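Local coordinates for protein tryptophanyl-tRNA synthetase (Cryptosporidium parvum Iowa II, PDB 3HV0) that probably attaches L-tryptophan to its cognate tRNA at the expense of ATP, as a class I aminoacyl-tRNA synthetase, at residues 58-63 / 229-234. Numbering follows the deposited sequence.
Sequences SHRDFE and DQDPYF. With TRP (tryptophan), chain C.
Asp231 places CG opposite its amide nitrogen (chi1 -171°), whereas Arg60 CG sits anti to the carbonyl carbon, beside the amide nitrogen (chi1 -57°), and the two side chains cross at about a right angle to form a salt bridge. The arginine chain bends at chi3, and NH1 of Arg60 alone reaches the carboxylate closely, 2.6 Å from OD1 of Asp231. OD2 of Asp231 lies almost as near the same nitrogen, at 2.8 Å from NH1 of Arg60, so a single guanidinium corner sits before both carboxylate oxygens. The planes of the two groups are 35° apart, and OD1 approaches the guanidinium obliquely; this is not the flat, two-nitrogen pairing of a bidentate bridge. Both residues are buried, which probably strengthens the attraction between their charges.

The bridge joins strand 56-60 to helix 231-240; the strand is an antiparallel addition beside the parallel strands of the Rossmann-type catalytic fold of class I synthetases. His253 of the adjoining strand 250-254 touches both Arg60 and Asp231.

The same turn of chain that carries Asp231 also borders the bound tryptophan. Gln230 lies beside the main-chain end of the ligand, while the Phe234 ring meets its indole near the plane of the phenyl ring, with CZ of Phe234 3.6 Å from CZ2 of the tryptophan. The backbone bond from Phe234 N to Asp231 O, 3.0 Å long, links this aromatic wall of the pocket directly to the residue held by Arg60. On the strand side, ND1 of His59 accepts a bond from Phe62 N at 3.3 Å, across the turn into helix 62-70.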
ATOM      1  N   SER A  58      22.460  22.533   1.559  1.00 25.82           N
ATOM      2  CA  SER A  58      22.853  21.232   2.061  1.00 25.65           C
ATOM      3  C   SER A  58      22.620  20.140   1.018  1.00 25.26           C
ATOM      4  O   SER A  58      21.780  20.306   0.135  1.00 25.05           O
ATOM      5  CB  SER A  58      22.049  20.945   3.326  1.00 25.64           C
ATOM      6  OG  SER A  58      22.769  20.103   4.186  1.00 27.65           O
ATOM      7  N   HIS A  59      23.371  19.038   1.117  1.00 24.76           N
ATOM      8  CA  HIS A  59      23.214  17.912   0.193  1.00 24.45           C
ATOM      9  C   HIS A  59      23.694  16.563   0.741  1.00 24.58           C
ATOM     10  O   HIS A  59      24.412  16.492   1.727  1.00 24.81           O
ATOM     11  CB  HIS A  59      23.949  18.200  -1.101  1.00 24.06           C
ATOM     12  CG  HIS A  59      25.439  18.113  -0.978  1.00 24.58           C
ATOM     13  ND1 HIS A  59      26.174  17.088  -1.533  1.00 23.61           N
ATOM     14  CD2 HIS A  59      26.327  18.909  -0.337  1.00 23.15           C
ATOM     15  CE1 HIS A  59      27.451  17.268  -1.254  1.00 23.53           C
ATOM     16  NE2 HIS A  59      27.568  18.361  -0.527  1.00 23.29           N
ATOM     17  N   ARG A  60      23.252  15.498   0.083  1.00 24.84           N
ATOM     18  CA  ARG A  60      23.836  14.161   0.188  1.00 24.54           C
ATOM     19  C   ARG A  60      24.160  13.663  -1.214  1.00 24.32           C
ATOM     20  O   ARG A  60      23.276  13.521  -2.046  1.00 23.48           O
ATOM     21  CB  ARG A  60      22.851  13.195   0.833  1.00 24.76           C
ATOM     22  CG  ARG A  60      22.400  13.638   2.186  1.00 25.49           C
ATOM     23  CD  ARG A  60      21.597  12.580   2.935  1.00 25.72           C
ATOM     24  NE  ARG A  60      22.074  12.533   4.319  1.00 27.54           N
ATOM     25  CZ  ARG A  60      21.315  12.402   5.401  1.00 28.69           C
ATOM     26  NH1 ARG A  60      19.999  12.280   5.300  1.00 31.70           N
ATOM     27  NH2 ARG A  60      21.883  12.381   6.596  1.00 28.23           N
ATOM     28  N   ASP A  61      25.441  13.428  -1.470  1.00 24.73           N
ATOM     29  CA  ASP A  61      25.930  12.865  -2.733  1.00 24.95           C
ATOM     30  C   ASP A  61      25.434  13.609  -3.963  1.00 25.00           C
ATOM     31  O   ASP A  61      25.199  12.984  -5.005  1.00 25.55           O
ATOM     32  CB  ASP A  61      25.576  11.370  -2.848  1.00 25.13           C
ATOM     33  CG  ASP A  61      26.330  10.500  -1.849  1.00 25.27           C
ATOM     34  OD1 ASP A  61      27.291  10.956  -1.210  1.00 25.86           O
ATOM     35  OD2 ASP A  61      25.953   9.334  -1.698  1.00 27.09           O
ATOM     36  N   PHE A  62      25.256  14.925  -3.837  1.00 24.74           N
ATOM     37  CA  PHE A  62      25.045  15.787  -4.992  1.00 24.80           C
ATOM     38  C   PHE A  62      26.282  15.753  -5.890  1.00 25.01           C
ATOM     39  O   PHE A  62      26.163  15.869  -7.093  1.00 25.32           O
ATOM     40  CB  PHE A  62      24.742  17.223  -4.555  1.00 24.84           C
ATOM     41  CG  PHE A  62      24.518  18.189  -5.705  1.00 24.91           C
ATOM     42  CD1 PHE A  62      23.399  18.084  -6.520  1.00 24.61           C
ATOM     43  CD2 PHE A  62      25.421  19.205  -5.958  1.00 25.39           C
ATOM     44  CE1 PHE A  62      23.197  18.959  -7.566  1.00 24.44           C
ATOM     45  CE2 PHE A  62      25.220  20.093  -7.009  1.00 25.05           C
ATOM     46  CZ  PHE A  62      24.117  19.963  -7.818  1.00 25.17           C
ATOM     47  N   GLU A  63      27.462  15.580  -5.312  1.00 25.27           N
ATOM     48  CA  GLU A  63      28.696  15.453  -6.129  1.00 26.04           C
ATOM     49  C   GLU A  63      28.651  14.206  -7.044  1.00 26.05           C
ATOM     50  O   GLU A  63      29.229  14.208  -8.115  1.00 25.83           O
ATOM     51  CB  GLU A  63      29.982  15.521  -5.268  1.00 25.84           C
ATOM     52  CG  GLU A  63      30.355  14.272  -4.456  1.00 27.03           C
ATOM     53  CD  GLU A  63      29.374  13.943  -3.348  1.00 29.64           C
ATOM     54  OE1 GLU A  63      28.585  14.841  -2.967  1.00 28.63           O
ATOM     55  OE2 GLU A  63      29.392  12.774  -2.871  1.00 31.57           O
ATOM     56  N   ASP A 229      13.354  19.324   6.219  1.00 27.96           N
ATOM     57  CA  ASP A 229      12.557  18.525   7.151  1.00 28.59           C
ATOM     58  C   ASP A 229      12.065  17.214   6.548  1.00 28.96           C
ATOM     59  O   ASP A 229      11.573  16.350   7.275  1.00 29.68           O
ATOM     60  CB  ASP A 229      11.389  19.336   7.716  1.00 28.51           C
ATOM     61  CG  ASP A 229      10.230  19.469   6.749  1.00 30.29           C
ATOM     62  OD1 ASP A 229       9.106  19.115   7.143  1.00 32.90           O
ATOM     63  OD2 ASP A 229      10.413  19.933   5.598  1.00 33.33           O
ATOM     64  N   GLN A 230      12.196  17.051   5.231  1.00 28.73           N
ATOM     65  CA  GLN A 230      11.838  15.785   4.582  1.00 28.44           C
ATOM     66  C   GLN A 230      12.983  14.767   4.611  1.00 28.65           C
ATOM     67  O   GLN A 230      12.765  13.585   4.323  1.00 29.28           O
ATOM     68  CB  GLN A 230      11.402  16.020   3.136  1.00 28.14           C
ATOM     69  CG  GLN A 230      10.227  16.949   3.018  1.00 27.44           C
ATOM     70  CD  GLN A 230       8.944  16.364   3.623  1.00 25.43           C
ATOM     71  OE1 GLN A 230       8.582  15.211   3.375  1.00 21.93           O
ATOM     72  NE2 GLN A 230       8.246  17.174   4.378  1.00 25.35           N
ATOM     73  N   ASP A 231      14.181  15.213   4.992  1.00 28.47           N
ATOM     74  CA  ASP A 231      15.370  14.363   5.039  1.00 28.39           C
ATOM     75  C   ASP A 231      15.216  12.921   5.585  1.00 28.58           C
ATOM     76  O   ASP A 231      15.816  12.002   5.010  1.00 28.80           O
ATOM     77  CB  ASP A 231      16.483  15.062   5.812  1.00 28.44           C
ATOM     78  CG  ASP A 231      17.809  14.328   5.699  1.00 28.78           C
ATOM     79  OD1 ASP A 231      18.248  14.087   4.543  1.00 27.66           O
ATOM     80  OD2 ASP A 231      18.395  13.993   6.761  1.00 29.49           O
ATOM     81  N   PRO A 232      14.449  12.721   6.685  1.00 28.38           N
ATOM     82  CA  PRO A 232      14.240  11.384   7.268  1.00 28.18           C
ATOM     83  C   PRO A 232      13.840  10.286   6.294  1.00 28.03           C
ATOM     84  O   PRO A 232      14.343   9.179   6.395  1.00 28.20           O
ATOM     85  CB  PRO A 232      13.091  11.619   8.264  1.00 28.21           C
ATOM     86  CG  PRO A 232      13.329  12.998   8.757  1.00 28.23           C
ATOM     87  CD  PRO A 232      13.905  13.773   7.573  1.00 28.37           C
ATOM     88  N   TYR A 233      12.930  10.581   5.375  1.00 27.90           N
ATOM     89  CA  TYR A 233      12.498   9.589   4.379  1.00 27.79           C
ATOM     90  C   TYR A 233      13.660   9.133   3.515  1.00 27.94           C
ATOM     91  O   TYR A 233      13.734   7.974   3.164  1.00 28.46           O
ATOM     92  CB  TYR A 233      11.404  10.142   3.449  1.00 27.49           C
ATOM     93  CG  TYR A 233      10.133  10.574   4.161  1.00 27.30           C
ATOM     94  CD1 TYR A 233       9.925  11.904   4.518  1.00 26.39           C
ATOM     95  CD2 TYR A 233       9.136   9.647   4.465  1.00 27.36           C
ATOM     96  CE1 TYR A 233       8.776  12.304   5.163  1.00 27.72           C
ATOM     97  CE2 TYR A 233       7.985  10.031   5.138  1.00 27.50           C
ATOM     98  CZ  TYR A 233       7.804  11.365   5.478  1.00 28.02           C
ATOM     99  OH  TYR A 233       6.651  11.762   6.117  1.00 28.13           O
ATOM    100  N   PHE A 234      14.559  10.047   3.174  1.00 28.02           N
ATOM    101  CA  PHE A 234      15.635   9.756   2.231  1.00 28.38           C
ATOM    102  C   PHE A 234      16.936   9.351   2.943  1.00 28.85           C
ATOM    103  O   PHE A 234      17.869   8.835   2.320  1.00 29.57           O
ATOM    104  CB  PHE A 234      15.821  10.949   1.279  1.00 28.19           C
ATOM    105  CG  PHE A 234      14.541  11.351   0.590  1.00 27.74           C
ATOM    106  CD1 PHE A 234      13.896  10.455  -0.247  1.00 28.58           C
ATOM    107  CD2 PHE A 234      13.940  12.590   0.824  1.00 27.32           C
ATOM    108  CE1 PHE A 234      12.696  10.788  -0.861  1.00 27.12           C
ATOM    109  CE2 PHE A 234      12.774  12.934   0.204  1.00 25.96           C
ATOM    110  CZ  PHE A 234      12.141  12.032  -0.635  1.00 26.39           C
TER
HETATM  111  N   TRP C   1       5.364  14.539   2.234  1.00 40.92           N
HETATM  112  CA  TRP C   1       5.890  15.762   1.558  1.00 41.82           C
HETATM  113  C   TRP C   1       5.255  17.004   2.166  1.00 42.03           C
HETATM  114  O   TRP C   1       4.187  16.913   2.799  1.00 42.03           O
HETATM  115  CB  TRP C   1       5.667  15.729   0.033  1.00 41.01           C
HETATM  116  CG  TRP C   1       6.723  14.956  -0.722  1.00 40.98           C
HETATM  117  CD1 TRP C   1       6.596  13.706  -1.276  1.00 39.94           C
HETATM  118  CD2 TRP C   1       8.061  15.384  -1.024  1.00 40.06           C
HETATM  119  NE1 TRP C   1       7.760  13.340  -1.896  1.00 39.06           N
HETATM  120  CE2 TRP C   1       8.680  14.343  -1.744  1.00 39.94           C
HETATM  121  CE3 TRP C   1       8.790  16.539  -0.758  1.00 39.82           C
HETATM  122  CZ2 TRP C   1       9.994  14.426  -2.200  1.00 41.23           C
HETATM  123  CZ3 TRP C   1      10.096  16.617  -1.207  1.00 41.50           C
HETATM  124  CH2 TRP C   1      10.689  15.557  -1.913  1.00 40.91           C
HETATM  125  OXT TRP C   1       5.827  18.102   2.031  1.00 42.53           O